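Local coordinates for SusD homolog (Bacteroides thetaiotaomicron VPI-5482, PDB 3FDH), which probably binds glycans at the outer membrane as a predicted SusD/RagB-family lipoprotein, as relatives do alongside TonB-dependent transporters, at residues Pro69-Ser73 with Pro465-Thr471; Ile123-Phe127 with Tyr435-Arg439; Arg278-Phe283 with Leu422-Gly426; Tyr335-Phe340 with Glu359-Gly364. All coordinates share one frame; numbering follows the deposited sequence.

Overall arrangement
The four contacts are nested along the chain, from segments 392 residues apart in contact 1 to 19 in contact 4, each later pairing lying inside the loop closed by the one before. Contact 1, near the surface, touches contact 2 where P465 O meets F127 CE1 at 3.0 Å; their centres are 16 Å apart. Contacts 3 and 4 also share an interface, with A423 CB 3.4 Å from F340 CE2 and centres 14 Å apart. Helices 412-423 and 431-443, successive in the chain, connect this pair to contact 2, whose nearest atoms lie about 5 Å from contact 3. Contacts 1 and 4 sit on opposite sides of the chain's centre, their own centres 35 Å apart.

Contact 1. Residues Pro69-Ser73 with Pro465-Thr471; sequences PSSSS and PYGNSDT
S72 and P465 form the dense part of this contact, in which ring and backbone atoms meet with few direct polar bonds. The proline ring lies against the carbonyls of the 69-73 loop: P465 CD is 3.1 Å from P69 O, and the neighbouring P465 CG is equally near S71 O. Beyond the ring, S72 turns its CA and CB to the next carbonyl, with S72 CA 3.1 Å from Y466 O in a CA-H...O contact. The two loops meet here through carbonyls and C-H groups, with no strand pairing. The 69-73 side is shaped by an ST turn, in which S71 OG accepts from S73 N, while the other loop runs into helix 468-473, with G467 at the N-cap position. S72 O comes to this helix start and takes a weak hydrogen bond from N468 N, 3.2 Å long and bent to 132° at the hydrogen. A water lies within bonding distance of both S72 O and P465 O, a second, water-mediated link. Packing is looser toward N468 and T471. There S72 OG lies between the backbone N and the carbonyl carbon (chi1 55°), a setting that places it 3.4 Å from N468 CB and lets a second water join it to T471 OG1. S73, exposed at the margin, makes a glancing contact, its CA 3.5 Å from N468 OD1. Y481 of helix 475-481 packs on P465 and T471, and its hydroxyl bonds to S70 O.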
loop_
_atom_site.group_PDB
_atom_site.type_symbol
_atom_site.label_atom_id
_atom_site.label_comp_id
_atom_site.label_asym_id
_atom_site.label_seq_id
_atom_site.Cartn_x
_atom_site.Cartn_y
_atom_site.Cartn_z
ATOM N N PRO A 69 -18.651 3.181 2.952
ATOM C CA PRO A 69 -17.827 2.061 2.503
ATOM C C PRO A 69 -18.424 1.136 1.491
ATOM O O PRO A 69 -17.689 0.350 0.892
ATOM C CB PRO A 69 -17.519 1.284 3.799
ATOM C CG PRO A 69 -17.919 2.214 4.939
ATOM C CD PRO A 69 -18.929 3.151 4.392
ATOM N N SER A 70 -19.728 1.262 1.261
ATOM C CA SER A 70 -20.455 0.335 0.379
ATOM C C SER A 70 -21.099 0.995 -0.837
ATOM O O SER A 70 -21.828 0.348 -1.634
ATOM C CB SER A 70 -21.527 -0.423 1.179
ATOM O OG SER A 70 -22.556 0.440 1.647
ATOM N N SER A 71 -20.889 2.294 -0.947
ATOM C CA SER A 71 -21.424 3.075 -2.089
ATOM C C SER A 71 -20.536 2.978 -3.314
ATOM O O SER A 71 -19.341 3.210 -3.228
ATOM C CB SER A 71 -21.609 4.568 -1.730
ATOM O OG SER A 71 -21.926 5.301 -2.902
ATOM N N SER A 72 -21.154 2.695 -4.450
ATOM C CA SER A 72 -20.448 2.607 -5.744
ATOM C C SER A 72 -19.774 3.962 -6.102
ATOM O O SER A 72 -18.825 4.027 -6.884
ATOM C CB SER A 72 -21.394 2.114 -6.848
ATOM O OG SER A 72 -22.543 2.925 -6.942
ATOM N N SER A 73 -20.204 5.046 -5.471
ATOM C CA SER A 73 -19.582 6.348 -5.783
ATOM C C SER A 73 -18.248 6.539 -5.174
ATOM O O SER A 73 -17.409 7.275 -5.677
ATOM C CB SER A 73 -20.382 7.501 -5.198
ATOM O OG SER A 73 -21.645 7.513 -5.749
ATOM N N PRO A 465 -16.347 -1.265 -3.020
ATOM C CA PRO A 465 -17.417 -1.419 -3.985
ATOM C C PRO A 465 -17.035 -0.997 -5.412
ATOM O O PRO A 465 -16.224 -0.084 -5.633
ATOM C CB PRO A 465 -18.508 -0.473 -3.441
ATOM C CG PRO A 465 -17.750 0.568 -2.667
ATOM C CD PRO A 465 -16.652 -0.210 -2.025
ATOM N N TYR A 466 -17.632 -1.678 -6.368
ATOM C CA TYR A 466 -17.419 -1.363 -7.792
ATOM C C TYR A 466 -17.832 0.077 -8.105
ATOM O O TYR A 466 -18.787 0.637 -7.521
ATOM C CB TYR A 466 -18.207 -2.304 -8.712
ATOM C CG TYR A 466 -17.863 -3.786 -8.584
ATOM C CD1 TYR A 466 -16.647 -4.279 -9.037
ATOM C CD2 TYR A 466 -18.760 -4.682 -8.010
ATOM C CE1 TYR A 466 -16.316 -5.643 -8.902
ATOM C CE2 TYR A 466 -18.448 -6.052 -7.890
ATOM C CZ TYR A 466 -17.240 -6.521 -8.354
ATOM O OH TYR A 466 -16.937 -7.853 -8.222
ATOM N N GLY A 467 -17.135 0.649 -9.078
ATOM C CA GLY A 467 -17.372 2.027 -9.499
ATOM C C GLY A 467 -18.681 2.156 -10.199
ATOM O O GLY A 467 -19.062 1.307 -10.994
ATOM N N ASN A 468 -19.381 3.243 -9.909
ATOM C CA ASN A 468 -20.718 3.456 -10.477
ATOM C C ASN A 468 -20.652 3.698 -11.971
ATOM O O ASN A 468 -21.651 3.589 -12.683
ATOM C CB ASN A 468 -21.519 4.577 -9.770
ATOM C CG ASN A 468 -20.897 5.954 -9.923
ATOM O OD1 ASN A 468 -19.905 6.258 -9.303
ATOM N ND2 ASN A 468 -21.513 6.802 -10.727
ATOM N N SER A 469 -19.467 4.017 -12.450
ATOM C CA SER A 469 -19.299 4.239 -13.867
ATOM C C SER A 469 -19.602 2.954 -14.576
ATOM O O SER A 469 -20.141 2.951 -15.664
ATOM C CB SER A 469 -17.900 4.705 -14.222
ATOM O OG SER A 469 -17.791 6.096 -13.951
ATOM N N ASP A 470 -19.272 1.852 -13.909
ATOM C CA ASP A 470 -19.454 0.513 -14.488
ATOM C C ASP A 470 -20.743 -0.163 -14.047
ATOM O O ASP A 470 -21.287 -1.009 -14.759
ATOM C CB ASP A 470 -18.202 -0.347 -14.267
ATOM C CG ASP A 470 -17.154 -0.055 -15.312
ATOM O OD1 ASP A 470 -17.545 -0.044 -16.487
ATOM O OD2 ASP A 470 -15.978 0.196 -15.009
ATOM N N THR A 471 -21.273 0.243 -12.897
ATOM C CA THR A 471 -22.549 -0.338 -12.452
ATOM C C THR A 471 -23.595 0.239 -13.399
ATOM O O THR A 471 -24.651 -0.364 -13.659
ATOM C CB THR A 471 -22.915 -0.018 -10.997
ATOM O OG1 THR A 471 -23.075 1.397 -10.851
ATOM C CG2 THR A 471 -21.829 -0.517 -10.013
HETATM O O HOH W 1 -16.738 2.650 -5.791
HETATM O O HOH W 2 -24.458 1.875 -8.600
#

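Contact 2. Residues Ile123-Phe127 with Tyr435-Arg439; sequences IADFF and YNDFR
R439 leaves its helix with CG beside the backbone N (chi1 -69°) and bends at chi3 (-68°), which lays its guanidinium against the end of helix 106-127 and brings both terminal nitrogens to D125 O. This is an end-on grip on a single atom. NH1 donates to D125 O over 2.9 Å nearly in line with the C=O bond, whereas NH2, at 2.8 Å from the same oxygen, comes from well above the carbonyl plane. The oxygen itself lies close to the guanidinium plane. Two further, weak bonds restrain the arginine from its own helix, NE to Y435 O and NH2 to N436 OD1, and NH1 has another acceptor in L462 O. The buried guanidinium is met here by backbone carbonyls and one amide oxygen, which probably helps to offset its charge.

F126 lies under this polar group, with R439 NH2 4.3 Å above the centre of its ring, a cation-pi geometry that is long and at most weakly attractive. Its CE2 is 3.4 Å from Y435 CD2, and the two rings are near parallel but slid so far apart that they barely overlap. R439 NE stands over one face of the Y435 ring, toward its rim. N436 OD1 adds a touch at 3.4 Å from D125 CB, the amide and carboxylate planes steeply inclined, and N436 ND2 bonds to E433. The D125 carboxylate has its main partners in R208, Y158 and W494.

The two helix segments cross at 60° with 11.0 Å between their axes, a spacing bridged by long side chains, in the buried helical core of a SusD-like fold.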
loop_
_atom_site.group_PDB
_atom_site.type_symbol
_atom_site.label_atom_id
_atom_site.label_comp_id
_atom_site.label_asym_id
_atom_site.label_seq_id
_atom_site.Cartn_x
_atom_site.Cartn_y
_atom_site.Cartn_z
ATOM N N ILE A 123 -6.842 -3.893 -9.017
ATOM C CA ILE A 123 -8.217 -4.195 -9.391
ATOM C C ILE A 123 -8.678 -5.445 -8.650
ATOM O O ILE A 123 -9.745 -5.503 -8.007
ATOM C CB ILE A 123 -8.377 -4.446 -10.920
ATOM C CG1 ILE A 123 -8.250 -3.141 -11.716
ATOM C CG2 ILE A 123 -9.742 -5.023 -11.226
ATOM C CD1 ILE A 123 -8.260 -3.343 -13.229
ATOM N N ALA A 124 -7.872 -6.474 -8.807
ATOM C CA ALA A 124 -8.218 -7.782 -8.264
ATOM C C ALA A 124 -8.282 -7.739 -6.757
ATOM O O ALA A 124 -9.179 -8.273 -6.154
ATOM C CB ALA A 124 -7.239 -8.879 -8.763
ATOM N N ASP A 125 -7.323 -7.081 -6.143
ATOM C CA ASP A 125 -7.244 -7.060 -4.662
ATOM C C ASP A 125 -8.381 -6.304 -3.996
ATOM O O ASP A 125 -8.941 -6.729 -2.943
ATOM C CB ASP A 125 -5.919 -6.497 -4.202
ATOM C CG ASP A 125 -4.808 -7.427 -4.479
ATOM O OD1 ASP A 125 -5.061 -8.638 -4.712
ATOM O OD2 ASP A 125 -3.668 -6.929 -4.503
ATOM N N PHE A 126 -8.770 -5.209 -4.643
ATOM C CA PHE A 126 -9.745 -4.316 -4.028
ATOM C C PHE A 126 -11.149 -4.595 -4.421
ATOM O O PHE A 126 -12.035 -4.469 -3.597
ATOM C CB PHE A 126 -9.331 -2.841 -4.185
ATOM C CG PHE A 126 -8.233 -2.517 -3.290
ATOM C CD1 PHE A 126 -6.923 -2.843 -3.631
ATOM C CD2 PHE A 126 -8.496 -2.042 -2.031
ATOM C CE1 PHE A 126 -5.939 -2.664 -2.744
ATOM C CE2 PHE A 126 -7.511 -1.824 -1.160
ATOM C CZ PHE A 126 -6.231 -2.152 -1.492
ATOM N N PHE A 127 -11.348 -5.016 -5.656
ATOM C CA PHE A 127 -12.697 -5.196 -6.136
ATOM C C PHE A 127 -13.145 -6.624 -6.344
ATOM O O PHE A 127 -14.335 -6.893 -6.429
ATOM C CB PHE A 127 -12.903 -4.353 -7.408
ATOM C CG PHE A 127 -12.658 -2.911 -7.170
ATOM C CD1 PHE A 127 -13.647 -2.120 -6.662
ATOM C CD2 PHE A 127 -11.426 -2.350 -7.445
ATOM C CE1 PHE A 127 -13.424 -0.792 -6.424
ATOM C CE2 PHE A 127 -11.185 -1.030 -7.198
ATOM C CZ PHE A 127 -12.174 -0.244 -6.678
ATOM N N TYR A 435 -3.758 -3.517 4.151
ATOM C CA TYR A 435 -5.174 -3.914 4.085
ATOM C C TYR A 435 -5.365 -5.267 3.354
ATOM O O TYR A 435 -6.196 -6.086 3.745
ATOM C CB TYR A 435 -5.957 -2.803 3.435
ATOM C CG TYR A 435 -7.390 -3.121 3.176
ATOM C CD1 TYR A 435 -8.317 -3.195 4.231
ATOM C CD2 TYR A 435 -7.846 -3.265 1.889
ATOM C CE1 TYR A 435 -9.637 -3.478 3.985
ATOM C CE2 TYR A 435 -9.153 -3.523 1.635
ATOM C CZ TYR A 435 -10.055 -3.617 2.676
ATOM O OH TYR A 435 -11.347 -3.859 2.339
ATOM N N ASN A 436 -4.540 -5.514 2.354
ATOM C CA ASN A 436 -4.470 -6.824 1.710
ATOM C C ASN A 436 -3.986 -7.852 2.720
ATOM O O ASN A 436 -4.587 -8.895 2.864
ATOM C CB ASN A 436 -3.543 -6.842 0.508
ATOM C CG ASN A 436 -4.061 -6.019 -0.643
ATOM O OD1 ASN A 436 -5.282 -5.972 -0.874
ATOM N ND2 ASN A 436 -3.140 -5.350 -1.372
ATOM N N ASP A 437 -2.894 -7.558 3.431
ATOM C CA ASP A 437 -2.374 -8.517 4.399
ATOM C C ASP A 437 -3.410 -8.840 5.461
ATOM O O ASP A 437 -3.572 -9.978 5.897
ATOM C CB ASP A 437 -1.139 -7.979 5.129
ATOM C CG ASP A 437 0.181 -8.044 4.289
ATOM O OD1 ASP A 437 0.438 -9.051 3.596
ATOM O OD2 ASP A 437 1.026 -7.133 4.440
ATOM N N PHE A 438 -4.199 -7.835 5.828
ATOM C CA PHE A 438 -5.141 -7.999 6.950
ATOM C C PHE A 438 -6.218 -8.952 6.539
ATOM O O PHE A 438 -6.610 -9.878 7.266
ATOM C CB PHE A 438 -5.801 -6.644 7.365
ATOM C CG PHE A 438 -6.635 -6.765 8.603
ATOM C CD1 PHE A 438 -6.072 -6.693 9.851
ATOM C CD2 PHE A 438 -7.958 -7.041 8.514
ATOM C CE1 PHE A 438 -6.831 -6.878 10.971
ATOM C CE2 PHE A 438 -8.722 -7.207 9.621
ATOM C CZ PHE A 438 -8.166 -7.133 10.862
ATOM N N ARG A 439 -6.697 -8.720 5.342
ATOM C CA ARG A 439 -7.762 -9.535 4.807
ATOM C C ARG A 439 -7.261 -10.952 4.471
ATOM O O ARG A 439 -7.986 -11.940 4.566
ATOM C CB ARG A 439 -8.383 -8.892 3.564
ATOM C CG ARG A 439 -9.164 -7.641 3.857
ATOM C CD ARG A 439 -9.778 -7.138 2.548
ATOM N NE ARG A 439 -8.757 -6.670 1.623
ATOM C CZ ARG A 439 -8.916 -6.530 0.325
ATOM N NH1 ARG A 439 -10.044 -6.897 -0.217
ATOM N NH2 ARG A 439 -7.922 -6.115 -0.410
#

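Contact 3. Residues Arg278-Phe283 with Leu422-Gly426; sequences RANRAF and LAMWG
W425 supplies most of the apolar contact, reaching the 278-283 loop with the far end of its six-membered ring. With CG anti to the backbone N (chi1 173°), the indole extends from just past the end of helix 412-423 to A282 and F283. W425 CH2 is 3.6 Å from A282 CB, and that same atom is 3.5 Å from F283 CZ. The phenyl and the six-membered ring of the indole are inclined at 32°, with centroids 5.3 Å apart, an oblique meeting that belongs to neither the stacked nor the edge-to-face class. R278 CB comes up near the indole plane, at the ring edge, 4.1 Å from W425 CZ3. Three side chains of 278-283 therefore meet the outer rim of the six-membered ring.

Polar groups meet across the contact without hydrogen bonding. The R278 guanidinium turns one face to L422 O, with NH1 3.8 Å from that oxygen, and NH1 also packs against A423 CA at 3.9 Å. The charge of the arginine is instead paired with D276, two residues earlier in the chain, in a salt bridge through NH2. Within the loop, R278 O accepts from both R281 N and A282 N, a tight backbone turn; A282 CB points toward the tryptophan from its end.

The indole nitrogen bonds to E52, and F322 meets the ring edge-to-face. L267 and L271 of helix 265-274 pack on W425, while R278 lies against L365 and A368 of helix 354-379. F283 then opens the short strand 283-284, whose backbone bonds to V295.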
loop_
_atom_site.group_PDB
_atom_site.type_symbol
_atom_site.label_atom_id
_atom_site.label_comp_id
_atom_site.label_asym_id
_atom_site.label_seq_id
_atom_site.Cartn_x
_atom_site.Cartn_y
_atom_site.Cartn_z
ATOM N N ARG A 278 8.563 5.037 17.582
ATOM C CA ARG A 278 7.629 5.964 16.941
ATOM C C ARG A 278 6.543 6.460 17.903
ATOM O O ARG A 278 5.870 7.453 17.655
ATOM C CB ARG A 278 6.962 5.299 15.728
ATOM C CG ARG A 278 7.953 5.024 14.593
ATOM C CD ARG A 278 7.328 4.062 13.553
ATOM N NE ARG A 278 7.414 2.676 14.028
ATOM C CZ ARG A 278 7.906 1.639 13.347
ATOM N NH1 ARG A 278 8.240 1.746 12.064
ATOM N NH2 ARG A 278 7.997 0.463 13.947
ATOM N N ALA A 279 6.388 5.755 19.011
ATOM C CA ALA A 279 5.423 6.142 20.053
ATOM C C ALA A 279 5.680 7.567 20.571
ATOM O O ALA A 279 4.750 8.301 20.921
ATOM C CB ALA A 279 5.441 5.148 21.246
ATOM N N ASN A 280 6.950 7.937 20.641
ATOM C CA ASN A 280 7.326 9.190 21.212
ATOM C C ASN A 280 7.730 10.202 20.184
ATOM O O ASN A 280 8.184 11.281 20.504
ATOM C CB ASN A 280 8.536 8.971 22.093
ATOM C CG ASN A 280 8.750 10.101 23.045
ATOM O OD1 ASN A 280 7.783 10.697 23.546
ATOM N ND2 ASN A 280 10.009 10.428 23.301
ATOM N N ARG A 281 7.522 9.860 18.933
ATOM C CA ARG A 281 8.070 10.685 17.888
ATOM C C ARG A 281 7.210 10.994 16.679
ATOM O O ARG A 281 7.415 12.019 16.034
ATOM C CB ARG A 281 9.386 10.027 17.475
ATOM C CG ARG A 281 10.153 10.790 16.518
ATOM C CD ARG A 281 11.591 10.368 16.497
ATOM N NE ARG A 281 12.272 11.057 15.400
ATOM C CZ ARG A 281 12.662 12.328 15.424
ATOM N NH1 ARG A 281 12.438 13.065 16.488
ATOM N NH2 ARG A 281 13.235 12.867 14.369
ATOM N N ALA A 282 6.190 10.161 16.433
ATOM C CA ALA A 282 5.382 10.250 15.222
ATOM C C ALA A 282 3.986 10.875 15.382
ATOM O O ALA A 282 3.116 10.704 14.544
ATOM C CB ALA A 282 5.242 8.861 14.600
ATOM N N PHE A 283 3.801 11.596 16.457
ATOM C CA PHE A 283 2.516 12.251 16.776
ATOM C C PHE A 283 2.636 13.709 17.134
ATOM O O PHE A 283 3.527 14.117 17.860
ATOM C CB PHE A 283 1.783 11.509 17.913
ATOM C CG PHE A 283 1.408 10.107 17.566
ATOM C CD1 PHE A 283 0.362 9.855 16.705
ATOM C CD2 PHE A 283 2.075 9.040 18.115
ATOM C CE1 PHE A 283 0.019 8.560 16.366
ATOM C CE2 PHE A 283 1.730 7.740 17.785
ATOM C CZ PHE A 283 0.691 7.498 16.919
ATOM N N LEU A 422 3.151 -2.442 11.761
ATOM C CA LEU A 422 3.682 -1.203 12.326
ATOM C C LEU A 422 4.639 -0.466 11.385
ATOM O O LEU A 422 4.664 0.772 11.350
ATOM C CB LEU A 422 4.391 -1.473 13.677
ATOM C CG LEU A 422 3.399 -1.953 14.752
ATOM C CD1 LEU A 422 4.214 -2.288 16.019
ATOM C CD2 LEU A 422 2.344 -0.885 15.075
ATOM N N ALA A 423 5.406 -1.233 10.610
ATOM C CA ALA A 423 6.344 -0.651 9.618
ATOM C C ALA A 423 5.692 0.066 8.451
ATOM O O ALA A 423 6.219 0.999 7.881
ATOM C CB ALA A 423 7.260 -1.723 9.053
HETATM N N MSE A 424 4.517 -0.416 8.116
HETATM C CA MSE A 424 3.778 -0.010 6.901
HETATM C C MSE A 424 2.774 1.143 7.114
HETATM O O MSE A 424 2.094 1.626 6.221
HETATM C CB MSE A 424 3.271 -1.261 6.190
HETATM C CG MSE A 424 4.382 -2.058 5.650
HETATM SE SE MSE A 424 3.973 -3.646 4.657
HETATM C CE MSE A 424 3.252 -2.905 3.000
ATOM N N TRP A 425 2.862 1.662 8.323
ATOM C CA TRP A 425 2.200 2.923 8.729
ATOM C C TRP A 425 3.138 4.057 8.319
ATOM O O TRP A 425 4.311 4.067 8.640
ATOM C CB TRP A 425 2.068 2.963 10.244
ATOM C CG TRP A 425 1.574 4.229 10.808
ATOM C CD1 TRP A 425 0.485 4.939 10.382
ATOM C CD2 TRP A 425 2.066 4.910 11.962
ATOM N NE1 TRP A 425 0.276 6.045 11.168
ATOM C CE2 TRP A 425 1.259 6.069 12.134
ATOM C CE3 TRP A 425 3.125 4.670 12.874
ATOM C CZ2 TRP A 425 1.450 6.948 13.176
ATOM C CZ3 TRP A 425 3.340 5.578 13.867
ATOM C CH2 TRP A 425 2.487 6.693 14.038
ATOM N N GLY A 426 2.590 5.026 7.634
ATOM C CA GLY A 426 3.315 6.184 7.166
ATOM C C GLY A 426 2.653 7.022 6.091
ATOM O O GLY A 426 1.413 6.989 5.922
#

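Contact 4. Residues Tyr335-Phe340 with Glu359-Gly364; sequences YHELMF and EAVVAG
F340 and A360 meet face-on: the methyl carbon A360 CB sits 3.3 Å above the centre of the F340 ring, 2° from its normal, in a CH-pi contact. All six ring carbons are therefore nearly equidistant from that methyl. M339 CB also presses on A360 CB, at 3.5 Å, closer than carbon atoms usually pack, so the methyl is wedged in the angle between the ring and the M339 chain.

Y335 and E359 are set at right angles, with ring and carboxylate planes 89° apart. The acid approaches the ring edge in its plane, and Y335 OH donates to E359 OE2 in a hydrogen bond whose modelled length, 2.4 Å, is very short and doubtful. E359 reaches it because CG is anti to the backbone N and the chain then bends at chi2 (75°), running alongside M339 with the two side chains pointing the same way. M339 CG lies over one face of the tyrosine ring, toward its rim. Next to Y335 in the chain, H336 presents a ring face to G364 CA, 4.1 Å from the ring centroid in a second CH-pi contact, and A363 CB touches both H336 CB and Y335 CD2, 3.8 Å from each. The polar end of the histidine is bonded to E430.

Small residues on 359-364 let the segment axes come to 8.0 Å while running nearly antiparallel, at 160°, as in a helical hairpin. Helix 412-423 closes one side, its Q419, K420 and A423 against F340, and V227 of helix 216-228 packs on M339.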
loop_
_atom_site.group_PDB
_atom_site.type_symbol
_atom_site.label_atom_id
_atom_site.label_comp_id
_atom_site.label_asym_id
_atom_site.label_seq_id
_atom_site.Cartn_x
_atom_site.Cartn_y
_atom_site.Cartn_z
ATOM N N TYR A 335 11.515 -1.975 0.490
ATOM C CA TYR A 335 12.467 -2.967 0.879
ATOM C C TYR A 335 11.985 -3.643 2.150
ATOM O O TYR A 335 12.079 -4.865 2.292
ATOM C CB TYR A 335 13.837 -2.349 1.093
ATOM C CG TYR A 335 14.889 -3.284 1.669
ATOM C CD1 TYR A 335 15.356 -4.384 0.973
ATOM C CD2 TYR A 335 15.445 -3.031 2.924
ATOM C CE1 TYR A 335 16.307 -5.224 1.532
ATOM C CE2 TYR A 335 16.416 -3.844 3.465
ATOM C CZ TYR A 335 16.843 -4.929 2.779
ATOM O OH TYR A 335 17.834 -5.708 3.353
ATOM N N HIS A 336 11.395 -2.861 3.049
ATOM C CA HIS A 336 10.931 -3.437 4.323
ATOM C C HIS A 336 9.836 -4.439 4.059
ATOM O O HIS A 336 9.823 -5.494 4.674
ATOM C CB HIS A 336 10.566 -2.433 5.461
ATOM C CG HIS A 336 9.649 -1.325 5.069
ATOM N ND1 HIS A 336 10.109 -0.148 4.495
ATOM C CD2 HIS A 336 8.304 -1.190 5.205
ATOM C CE1 HIS A 336 9.071 0.648 4.276
ATOM N NE2 HIS A 336 7.966 0.028 4.677
ATOM N N GLU A 337 8.929 -4.112 3.147
ATOM C CA GLU A 337 7.852 -5.055 2.815
ATOM C C GLU A 337 8.462 -6.359 2.308
ATOM O O GLU A 337 8.028 -7.457 2.650
ATOM C CB GLU A 337 6.869 -4.524 1.754
ATOM C CG GLU A 337 5.915 -5.600 1.338
ATOM C CD GLU A 337 4.991 -5.259 0.184
ATOM O OE1 GLU A 337 4.821 -4.085 -0.223
ATOM O OE2 GLU A 337 4.465 -6.218 -0.370
ATOM N N LEU A 338 9.499 -6.242 1.514
ATOM C CA LEU A 338 10.110 -7.451 0.935
ATOM C C LEU A 338 10.743 -8.309 2.038
ATOM O O LEU A 338 10.724 -9.542 2.021
ATOM C CB LEU A 338 11.145 -7.065 -0.127
ATOM C CG LEU A 338 11.730 -8.205 -0.939
ATOM C CD1 LEU A 338 10.727 -8.696 -1.950
ATOM C CD2 LEU A 338 13.059 -7.724 -1.595
HETATM N N MSE A 339 11.285 -7.643 3.020
HETATM C CA MSE A 339 11.947 -8.369 4.130
HETATM C C MSE A 339 10.932 -9.008 5.048
HETATM O O MSE A 339 11.218 -10.037 5.674
HETATM C CB MSE A 339 12.918 -7.470 4.916
HETATM C CG MSE A 339 14.136 -6.992 4.085
HETATM SE SE MSE A 339 15.208 -8.446 3.357
HETATM C CE MSE A 339 14.488 -8.694 1.692
ATOM N N PHE A 340 9.750 -8.399 5.106
ATOM C CA PHE A 340 8.630 -8.932 5.890
ATOM C C PHE A 340 8.039 -10.137 5.179
ATOM O O PHE A 340 7.515 -11.072 5.802
ATOM C CB PHE A 340 7.561 -7.882 6.185
ATOM C CG PHE A 340 7.912 -6.946 7.308
ATOM C CD1 PHE A 340 8.015 -7.417 8.624
ATOM C CD2 PHE A 340 8.104 -5.599 7.073
ATOM C CE1 PHE A 340 8.357 -6.576 9.672
ATOM C CE2 PHE A 340 8.456 -4.753 8.122
ATOM C CZ PHE A 340 8.554 -5.254 9.436
ATOM N N GLU A 359 15.972 -7.048 9.811
ATOM C CA GLU A 359 16.262 -6.232 8.637
ATOM C C GLU A 359 15.017 -5.443 8.250
ATOM O O GLU A 359 15.077 -4.240 7.910
ATOM C CB GLU A 359 16.719 -7.126 7.484
ATOM C CG GLU A 359 17.150 -6.411 6.235
ATOM C CD GLU A 359 18.518 -5.770 6.343
ATOM O OE1 GLU A 359 19.162 -5.935 7.400
ATOM O OE2 GLU A 359 18.928 -5.063 5.394
ATOM N N ALA A 360 13.868 -6.099 8.396
ATOM C CA ALA A 360 12.582 -5.515 8.030
ATOM C C ALA A 360 12.155 -4.413 9.011
ATOM O O ALA A 360 11.751 -3.334 8.626
ATOM C CB ALA A 360 11.491 -6.622 7.958
ATOM N N VAL A 361 12.301 -4.697 10.289
ATOM C CA VAL A 361 11.961 -3.732 11.355
ATOM C C VAL A 361 12.863 -2.500 11.278
ATOM O O VAL A 361 12.380 -1.365 11.361
ATOM C CB VAL A 361 12.105 -4.356 12.797
ATOM C CG1 VAL A 361 11.956 -3.307 13.878
ATOM C CG2 VAL A 361 11.120 -5.492 12.968
ATOM N N VAL A 362 14.156 -2.712 11.113
ATOM C CA VAL A 362 15.089 -1.590 11.040
ATOM C C VAL A 362 14.750 -0.754 9.791
ATOM O O VAL A 362 14.583 0.449 9.890
ATOM C CB VAL A 362 16.584 -2.042 11.058
ATOM C CG1 VAL A 362 17.548 -0.881 10.764
ATOM C CG2 VAL A 362 16.943 -2.700 12.418
ATOM N N ALA A 363 14.620 -1.389 8.632
ATOM C CA ALA A 363 14.289 -0.630 7.411
ATOM C C ALA A 363 12.986 0.149 7.605
ATOM O O ALA A 363 12.842 1.270 7.156
ATOM C CB ALA A 363 14.152 -1.551 6.173
ATOM N N GLY A 364 12.008 -0.473 8.235
ATOM C CA GLY A 364 10.699 0.192 8.425
ATOM C C GLY A 364 10.819 1.432 9.290
ATOM O O GLY A 364 10.175 2.445 9.058
#